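Local coordinates for M152 protein (PDB 4G59) that is a cytomegalovirus glycoprotein with an MHC class I-like fold that probably acts as an immunoevasin by binding host ligands of the NKG2D receptor, at residues Thr120-Thr123 / Gly127-Thr130; Met86-Ala91 / Ala146-Gly151; Ile211-Gly216 / Ala235-Arg240. All coordinates share one frame; numbering follows the deposited sequence.

Interaction 1 of 3, residues Thr120-Thr123 / Gly127-Thr130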
loop_
_atom_site.group_PDB
_atom_site.type_symbol
_atom_site.label_atom_id
_atom_site.label_comp_id
_atom_site.label_asym_id
_atom_site.label_seq_id
_atom_site.Cartn_x
_atom_site.Cartn_y
_atom_site.Cartn_z
ATOM N N THR B 120 -1.656 -7.362 -18.850
ATOM C CA THR B 120 -2.251 -8.555 -19.440
ATOM C C THR B 120 -3.278 -9.242 -18.533
ATOM O O THR B 120 -3.104 -9.289 -17.304
ATOM C CB THR B 120 -1.173 -9.599 -19.791
ATOM O OG1 THR B 120 -0.432 -9.939 -18.615
ATOM C CG2 THR B 120 -0.215 -9.083 -20.833
ATOM N N ARG B 121 -4.338 -9.778 -19.141
ATOM C CA ARG B 121 -5.284 -10.639 -18.436
ATOM C C ARG B 121 -5.342 -12.004 -19.127
ATOM O O ARG B 121 -5.672 -12.093 -20.320
ATOM C CB ARG B 121 -6.688 -10.020 -18.395
ATOM C CG ARG B 121 -7.582 -10.664 -17.346
ATOM C CD ARG B 121 -9.073 -10.537 -17.615
ATOM N NE ARG B 121 -9.536 -9.157 -17.711
ATOM C CZ ARG B 121 -9.845 -8.563 -18.861
ATOM N NH1 ARG B 121 -9.735 -9.235 -20.004
ATOM N NH2 ARG B 121 -10.262 -7.303 -18.878
ATOM N N TYR B 122 -5.013 -13.061 -18.386
ATOM C CA TYR B 122 -5.025 -14.418 -18.932
ATOM C C TYR B 122 -6.169 -15.220 -18.327
ATOM O O TYR B 122 -6.233 -15.425 -17.097
ATOM C CB TYR B 122 -3.679 -15.113 -18.696
ATOM C CG TYR B 122 -3.647 -16.588 -19.027
ATOM C CD1 TYR B 122 -4.017 -17.051 -20.284
ATOM C CD2 TYR B 122 -3.220 -17.520 -18.089
ATOM C CE1 TYR B 122 -3.978 -18.399 -20.593
ATOM C CE2 TYR B 122 -3.178 -18.880 -18.391
ATOM C CZ TYR B 122 -3.565 -19.305 -19.646
ATOM O OH TYR B 122 -3.525 -20.644 -19.954
ATOM N N THR B 123 -7.092 -15.612 -19.199
ATOM C CA THR B 123 -8.177 -16.526 -18.885
ATOM C C THR B 123 -7.922 -17.739 -19.766
ATOM O O THR B 123 -7.446 -17.590 -20.895
ATOM C CB THR B 123 -9.547 -15.902 -19.216
ATOM O OG1 THR B 123 -9.372 -14.742 -20.044
ATOM C CG2 THR B 123 -10.245 -15.488 -17.949
ATOM N N GLY B 127 -7.514 -16.012 -24.567
ATOM C CA GLY B 127 -6.078 -16.133 -24.600
ATOM C C GLY B 127 -5.535 -15.140 -23.612
ATOM O O GLY B 127 -6.139 -14.881 -22.568
ATOM N N VAL B 128 -4.380 -14.586 -23.940
ATOM C CA VAL B 128 -3.858 -13.475 -23.180
ATOM C C VAL B 128 -4.374 -12.223 -23.846
ATOM O O VAL B 128 -4.163 -12.018 -25.027
ATOM C CB VAL B 128 -2.354 -13.472 -23.180
ATOM C CG1 VAL B 128 -1.842 -12.357 -22.275
ATOM C CG2 VAL B 128 -1.875 -14.788 -22.676
ATOM N N GLU B 129 -5.095 -11.415 -23.087
ATOM C CA GLU B 129 -5.571 -10.141 -23.561
ATOM C C GLU B 129 -4.579 -9.102 -23.074
ATOM O O GLU B 129 -4.278 -9.044 -21.882
ATOM C CB GLU B 129 -6.939 -9.880 -22.970
ATOM C CG GLU B 129 -7.599 -8.614 -23.424
ATOM C CD GLU B 129 -8.996 -8.484 -22.854
ATOM O OE1 GLU B 129 -9.484 -9.459 -22.231
ATOM O OE2 GLU B 129 -9.601 -7.407 -23.023
ATOM N N THR B 130 -4.041 -8.308 -23.996
ATOM C CA THR B 130 -3.137 -7.215 -23.642
ATOM C C THR B 130 -3.940 -5.952 -23.348
ATOM O O THR B 130 -4.667 -5.466 -24.210
ATOM C CB THR B 130 -2.116 -6.924 -24.756
ATOM O OG1 THR B 130 -1.144 -7.978 -24.803
ATOM C CG2 THR B 130 -1.407 -5.623 -24.491
#
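Arg121 and Glu129 form the hydrogen-bonded pair of a short antiparallel hairpin, whose strands 120-123 and 128-130 approach to 4.6 Å with their directions 160° apart. Arg121 N reaches Glu129 O at 2.8 Å in the carbonyl plane, and the return bond, Glu129 N to Arg121 O, is 2.9 Å long and almost straight. Non-hydrogen-bonded pairs, Thr120 with Thr130 and Tyr122 with Val128, flank it. Side chains alternate between the faces accordingly. On one, Arg121 and Glu129 run side by side in the same direction; the glutamate is extended, the arginine bends near its end, and a salt bridge links Arg121 NH1 to Glu129 OE1, although the model sets them too close for its detail to be trusted. On the other, Val128 divides its methyls: CG1 lies 3.8 Å from Thr120 CB, while CG2 meets Tyr122 CD1 at 3.9 Å, with the tyrosine and valine side chains crossing at about a right angle. Ile145 and Ala146 of helix 142-148 pack on this face, and Thr120 OG1 is hydrogen-bonded to Gln112 of strand 106-114. The arrangement is the beta hairpin at one margin of the eight-stranded sheet that floors an MHC class I-like platform.

Interaction 2 of 3, residues Met86-Ala91 / Ala146-Gly151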
loop_
_atom_site.group_PDB
_atom_site.type_symbol
_atom_site.label_atom_id
_atom_site.label_comp_id
_atom_site.label_asym_id
_atom_site.label_seq_id
_atom_site.Cartn_x
_atom_site.Cartn_y
_atom_site.Cartn_z
ATOM N N MET B 86 14.929 -11.424 -15.975
ATOM C CA MET B 86 16.260 -11.517 -16.573
ATOM C C MET B 86 16.224 -11.705 -18.101
ATOM O O MET B 86 16.881 -10.964 -18.829
ATOM C CB MET B 86 17.087 -12.632 -15.915
ATOM C CG MET B 86 17.399 -12.416 -14.432
ATOM S SD MET B 86 18.182 -10.832 -14.037
ATOM C CE MET B 86 19.862 -11.120 -14.593
ATOM N N ASN B 87 15.454 -12.683 -18.575
ATOM C CA ASN B 87 15.374 -13.010 -20.003
ATOM C C ASN B 87 14.666 -11.989 -20.903
ATOM O O ASN B 87 14.960 -11.915 -22.092
ATOM C CB ASN B 87 14.713 -14.376 -20.210
ATOM C CG ASN B 87 15.449 -15.500 -19.509
ATOM O OD1 ASN B 87 16.561 -15.318 -19.013
ATOM N ND2 ASN B 87 14.832 -16.678 -19.475
ATOM N N VAL B 88 13.727 -11.226 -20.349
ATOM C CA VAL B 88 12.938 -10.304 -21.157
ATOM C C VAL B 88 13.225 -8.843 -20.838
ATOM O O VAL B 88 13.468 -8.043 -21.742
ATOM C CB VAL B 88 11.418 -10.575 -21.046
ATOM C CG1 VAL B 88 10.624 -9.610 -21.946
ATOM C CG2 VAL B 88 11.110 -12.017 -21.414
ATOM N N PHE B 89 12.989 -8.444 -19.602
ATOM C CA PHE B 89 13.277 -7.071 -19.218
ATOM C C PHE B 89 14.749 -6.701 -19.061
ATOM O O PHE B 89 15.188 -5.648 -19.497
ATOM C CB PHE B 89 12.397 -6.639 -18.059
ATOM C CG PHE B 89 11.000 -6.335 -18.482
ATOM C CD1 PHE B 89 10.658 -5.071 -18.906
ATOM C CD2 PHE B 89 10.043 -7.325 -18.515
ATOM C CE1 PHE B 89 9.387 -4.789 -19.314
ATOM C CE2 PHE B 89 8.770 -7.045 -18.930
ATOM C CZ PHE B 89 8.443 -5.773 -19.332
ATOM N N LYS B 90 15.489 -7.578 -18.404
ATOM C CA LYS B 90 16.930 -7.462 -18.250
ATOM C C LYS B 90 17.301 -6.406 -17.232
ATOM O O LYS B 90 18.462 -6.202 -16.935
ATOM C CB LYS B 90 17.607 -7.203 -19.587
ATOM C CG LYS B 90 17.782 -8.453 -20.397
ATOM C CD LYS B 90 18.194 -8.134 -21.807
ATOM C CE LYS B 90 18.460 -9.402 -22.585
ATOM N NZ LYS B 90 17.313 -10.338 -22.529
ATOM N N ALA B 91 16.292 -5.762 -16.679
ATOM C CA ALA B 91 16.473 -4.760 -15.651
ATOM C C ALA B 91 15.457 -5.176 -14.628
ATOM O O ALA B 91 14.374 -5.613 -14.987
ATOM C CB ALA B 91 16.169 -3.397 -16.181
ATOM N N ALA B 146 2.883 -10.733 -23.307
ATOM C CA ALA B 146 1.654 -11.499 -23.351
ATOM C C ALA B 146 1.917 -12.954 -22.981
ATOM O O ALA B 146 1.129 -13.579 -22.260
ATOM C CB ALA B 146 1.028 -11.398 -24.734
ATOM N N ARG B 147 3.019 -13.504 -23.476
ATOM C CA ARG B 147 3.272 -14.935 -23.294
ATOM C C ARG B 147 3.607 -15.214 -21.828
ATOM O O ARG B 147 3.240 -16.263 -21.269
ATOM C CB ARG B 147 4.330 -15.458 -24.297
ATOM C CG ARG B 147 5.777 -15.582 -23.794
ATOM C CD ARG B 147 6.776 -16.046 -24.906
ATOM N NE ARG B 147 6.949 -15.074 -26.001
ATOM C CZ ARG B 147 6.438 -15.214 -27.231
ATOM N NH1 ARG B 147 5.718 -16.291 -27.544
ATOM N NH2 ARG B 147 6.636 -14.280 -28.150
ATOM N N TYR B 148 4.258 -14.247 -21.186
ATOM C CA TYR B 148 4.548 -14.379 -19.765
ATOM C C TYR B 148 3.326 -14.049 -18.903
ATOM O O TYR B 148 3.257 -14.450 -17.728
ATOM C CB TYR B 148 5.774 -13.559 -19.382
ATOM C CG TYR B 148 7.051 -14.301 -19.687
ATOM C CD1 TYR B 148 7.588 -15.194 -18.772
ATOM C CD2 TYR B 148 7.710 -14.126 -20.898
ATOM C CE1 TYR B 148 8.753 -15.886 -19.050
ATOM C CE2 TYR B 148 8.869 -14.815 -21.186
ATOM C CZ TYR B 148 9.390 -15.696 -20.260
ATOM O OH TYR B 148 10.549 -16.387 -20.551
ATOM N N GLY B 149 2.359 -13.352 -19.508
ATOM C CA GLY B 149 1.061 -13.125 -18.891
ATOM C C GLY B 149 0.306 -14.412 -18.576
ATOM O O GLY B 149 -0.659 -14.425 -17.806
ATOM N N GLN B 150 0.735 -15.515 -19.163
ATOM C CA GLN B 150 0.108 -16.787 -18.840
ATOM C C GLN B 150 0.430 -17.221 -17.420
ATOM O O GLN B 150 -0.288 -18.021 -16.826
ATOM C CB GLN B 150 0.532 -17.863 -19.827
ATOM C CG GLN B 150 -0.158 -17.759 -21.150
ATOM C CD GLN B 150 0.219 -18.901 -22.048
ATOM O OE1 GLN B 150 0.879 -19.850 -21.615
ATOM N NE2 GLN B 150 -0.188 -18.823 -23.306
ATOM N N GLY B 151 1.515 -16.686 -16.883
ATOM C CA GLY B 151 1.919 -17.015 -15.540
ATOM C C GLY B 151 2.491 -18.406 -15.554
ATOM O O GLY B 151 2.616 -19.004 -16.621
#
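Val88 and Tyr148 make the apolar part of this small contact, which rests on side chains alone: their CA atoms stay 9.4 Å apart. One methyl does the work. Val88 CG2 lies 3.6 Å from Tyr148 CE2 and 4.0 Å from Tyr148 CD2, so it sits nearest the CD2-CE2 bond, in an oblique approach. The two side chains slide past each other in opposite directions, each reaching out from its own backbone. The CB of Tyr148 points toward segment 86-91, and a chi1 of -82° sets the ring carbon CG anti to the carbonyl carbon, beside the backbone N.

Aromatic packing involves the same ring, since Tyr148 also stacks with Tyr84, which precedes Val88 by one turn of helix 68-89. The tyrosine ring is thus in contact with both Tyr84 and Val88 of that helix.

Polar groups contribute little across the gap. Asn87 ND2 comes no closer than 4.4 Å to Tyr148 OH, too far for a hydrogen bond. Arg147 is engaged close by in sequence, through a salt bridge from NE to Asp144.

Both segments leave their helices through residues of positive phi, Lys90 and Gly151. Helix 68-89 closes with a wider pi-type turn at 86-89, and Lys90 follows with a phi of 75°. After helix 142-148 the chain makes a type I beta turn from Tyr148 to Gly151, with Gly151 N bonded to Tyr148 O at 3.0 Å; the positive phi of Gly151 is a backbone shape that favours glycine.

The contact bridges the end of helix 68-89 and helix 142-148, consistent with the two helical walls of an MHC class I-like platform. Val140 packs beside Val88 from a loop, and Ala91, just beyond helix 68-89, touches the backbone of the other protein chain.

Interaction 3 of 3, residues Ile211-Gly216 / Ala235-Arg240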
loop_
_atom_site.group_PDB
_atom_site.type_symbol
_atom_site.label_atom_id
_atom_site.label_comp_id
_atom_site.label_asym_id
_atom_site.label_seq_id
_atom_site.Cartn_x
_atom_site.Cartn_y
_atom_site.Cartn_z
ATOM N N ILE B 211 -14.365 1.898 5.050
ATOM C CA ILE B 211 -14.578 3.046 5.914
ATOM C C ILE B 211 -14.815 4.283 5.034
ATOM O O ILE B 211 -14.070 4.528 4.079
ATOM C CB ILE B 211 -13.393 3.238 6.871
ATOM C CG1 ILE B 211 -13.600 4.436 7.776
ATOM C CG2 ILE B 211 -12.105 3.418 6.125
ATOM C CD1 ILE B 211 -12.736 4.343 9.050
ATOM N N SER B 212 -15.872 5.030 5.334
ATOM C CA SER B 212 -16.218 6.215 4.576
ATOM C C SER B 212 -16.977 7.132 5.532
ATOM O O SER B 212 -17.259 6.736 6.671
ATOM C CB SER B 212 -17.070 5.843 3.361
ATOM O OG SER B 212 -18.357 5.387 3.755
ATOM N N LEU B 213 -17.285 8.353 5.095
ATOM C CA LEU B 213 -17.995 9.314 5.948
ATOM C C LEU B 213 -19.452 9.372 5.527
ATOM O O LEU B 213 -19.753 9.258 4.342
ATOM C CB LEU B 213 -17.376 10.707 5.830
ATOM C CG LEU B 213 -17.423 11.615 7.053
ATOM C CD1 LEU B 213 -16.448 11.084 8.091
ATOM C CD2 LEU B 213 -17.094 13.068 6.672
ATOM N N ALA B 214 -20.350 9.582 6.487
ATOM C CA ALA B 214 -21.786 9.425 6.248
ATOM C C ALA B 214 -22.329 10.325 5.148
ATOM O O ALA B 214 -23.197 9.916 4.374
ATOM C CB ALA B 214 -22.559 9.638 7.532
ATOM N N ASN B 215 -21.834 11.557 5.083
ATOM C CA ASN B 215 -22.367 12.510 4.117
ATOM C C ASN B 215 -21.654 12.483 2.769
ATOM O O ASN B 215 -21.959 13.289 1.896
ATOM C CB ASN B 215 -22.404 13.933 4.703
ATOM C CG ASN B 215 -21.030 14.586 4.760
ATOM O OD1 ASN B 215 -19.996 13.911 4.751
ATOM N ND2 ASN B 215 -21.014 15.913 4.819
ATOM N N GLY B 216 -20.696 11.571 2.599
ATOM C CA GLY B 216 -20.063 11.388 1.302
ATOM C C GLY B 216 -18.733 12.096 1.085
ATOM O O GLY B 216 -18.017 11.817 0.109
ATOM N N ALA B 235 -8.729 5.923 8.961
ATOM C CA ALA B 235 -9.135 6.942 7.975
ATOM C C ALA B 235 -8.903 8.331 8.519
ATOM O O ALA B 235 -8.961 8.538 9.735
ATOM C CB ALA B 235 -10.613 6.782 7.559
ATOM N N TRP B 236 -8.679 9.283 7.620
ATOM C CA TRP B 236 -8.412 10.659 7.999
ATOM C C TRP B 236 -9.375 11.644 7.346
ATOM O O TRP B 236 -9.622 11.580 6.131
ATOM C CB TRP B 236 -6.987 11.025 7.605
ATOM C CG TRP B 236 -5.976 10.337 8.453
ATOM C CD1 TRP B 236 -5.377 9.137 8.210
ATOM C CD2 TRP B 236 -5.443 10.812 9.694
ATOM N NE1 TRP B 236 -4.495 8.835 9.227
ATOM C CE2 TRP B 236 -4.519 9.847 10.154
ATOM C CE3 TRP B 236 -5.659 11.950 10.467
ATOM C CZ2 TRP B 236 -3.811 9.995 11.363
ATOM C CZ3 TRP B 236 -4.949 12.101 11.666
ATOM C CH2 TRP B 236 -4.042 11.130 12.098
ATOM N N LEU B 237 -9.902 12.551 8.168
ATOM C CA LEU B 237 -10.795 13.616 7.722
ATOM C C LEU B 237 -10.109 14.962 7.969
ATOM O O LEU B 237 -9.430 15.170 8.999
ATOM C CB LEU B 237 -12.133 13.554 8.493
ATOM C CG LEU B 237 -13.079 14.765 8.463
ATOM C CD1 LEU B 237 -13.726 14.910 7.094
ATOM C CD2 LEU B 237 -14.157 14.707 9.543
ATOM N N ASP B 238 -10.288 15.865 7.022
ATOM C CA ASP B 238 -9.828 17.216 7.188
ATOM C C ASP B 238 -11.086 18.012 7.402
ATOM O O ASP B 238 -11.903 18.132 6.511
ATOM C CB ASP B 238 -9.119 17.694 5.927
ATOM C CG ASP B 238 -8.466 19.043 6.100
ATOM O OD1 ASP B 238 -8.770 19.737 7.076
ATOM O OD2 ASP B 238 -7.640 19.411 5.255
ATOM N N LEU B 239 -11.243 18.566 8.588
ATOM C CA LEU B 239 -12.379 19.402 8.850
ATOM C C LEU B 239 -12.143 20.526 7.875
ATOM O O LEU B 239 -11.014 20.802 7.500
ATOM C CB LEU B 239 -12.368 19.916 10.283
ATOM C CG LEU B 239 -12.553 18.881 11.388
ATOM C CD1 LEU B 239 -12.420 19.519 12.738
ATOM C CD2 LEU B 239 -13.880 18.184 11.265
ATOM N N ARG B 240 -13.203 21.156 7.422
ATOM C CA ARG B 240 -13.057 22.212 6.443
ATOM C C ARG B 240 -13.056 21.569 5.082
ATOM O O ARG B 240 -12.760 22.215 4.092
ATOM C CB ARG B 240 -11.683 22.875 6.552
ATOM C CG ARG B 240 -10.565 22.238 5.761
ATOM C CD ARG B 240 -9.425 23.241 5.598
ATOM N NE ARG B 240 -8.211 22.671 5.019
ATOM C CZ ARG B 240 -7.066 22.520 5.678
ATOM N NH1 ARG B 240 -6.971 22.901 6.945
ATOM N NH2 ARG B 240 -6.017 21.990 5.072
#
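Ile211 meets Ala235 as a branched side chain closing round a single methyl. Ala235 CB lies 3.6 Å from Ile211 CD1, and the other two branch carbons are hardly farther, Ile211 CG1 at 3.8 Å and Ile211 CG2 at 3.9 Å from that methyl. Three isoleucine carbons therefore share one small partner, and the CA atoms are 7.0 Å apart, consistent with the smaller alanine. With CG1 anti to the backbone N (chi1 180°), the isoleucine runs its longer branch to the alanine.

Two residues on, the pair is Leu213 and Leu237, and the geometry changes. These side chains cross at about a right angle and touch through one methyl each, Leu213 CD2 and Leu237 CD1, 3.9 Å apart. Here the CA atoms are 8.6 Å apart. Strands 210-213 and 231-238 belong to different four-stranded antiparallel sheets, and all four residues project between them: this is the apolar interior of a beta sandwich, resembling the immunoglobulin-like domain of MHC class I molecules. Phe250 packs against both leucines from strand 250-253, and Leu242 joins them from a loop.

Between the contacting residues, Ser212 points away from the opposing strand, while Trp236 stacks with an aromatic side chain of the other protein chain. Asp238, the residue after Leu237, forms a salt bridge to a basic side chain of that chain. It also pairs with Arg240, whose NH2 lies 3.1 Å from Asp238 OD2; this oxygen is well out of the guanidinium plane, so charge alone links them, with no N-H directed at it. Asp238 OD1 sits 3.4 Å above that plane, over the centre of one guanidinium face.

How the interactions relate
From the N terminus, the end of helix 68-89 comes first, and interaction 2 closes a long loop by returning the chain to it at 146-151. Nested inside that loop lies interaction 1, a hairpin closed over only three intervening residues. The two also touch: Val128 packs on Ala146, and Tyr122 on the Gly149 and Gln150 backbone, so the hairpin at the sheet margin packs against the end of helix 142-148 and the turn after it, and that helix in turn meets helix 68-89. Interaction 3 opens only after both have closed, and joins the two sheets of the second domain. Its centre lies about 38 Å from that of interaction 1 and 42 Å from that of interaction 2, without any touch.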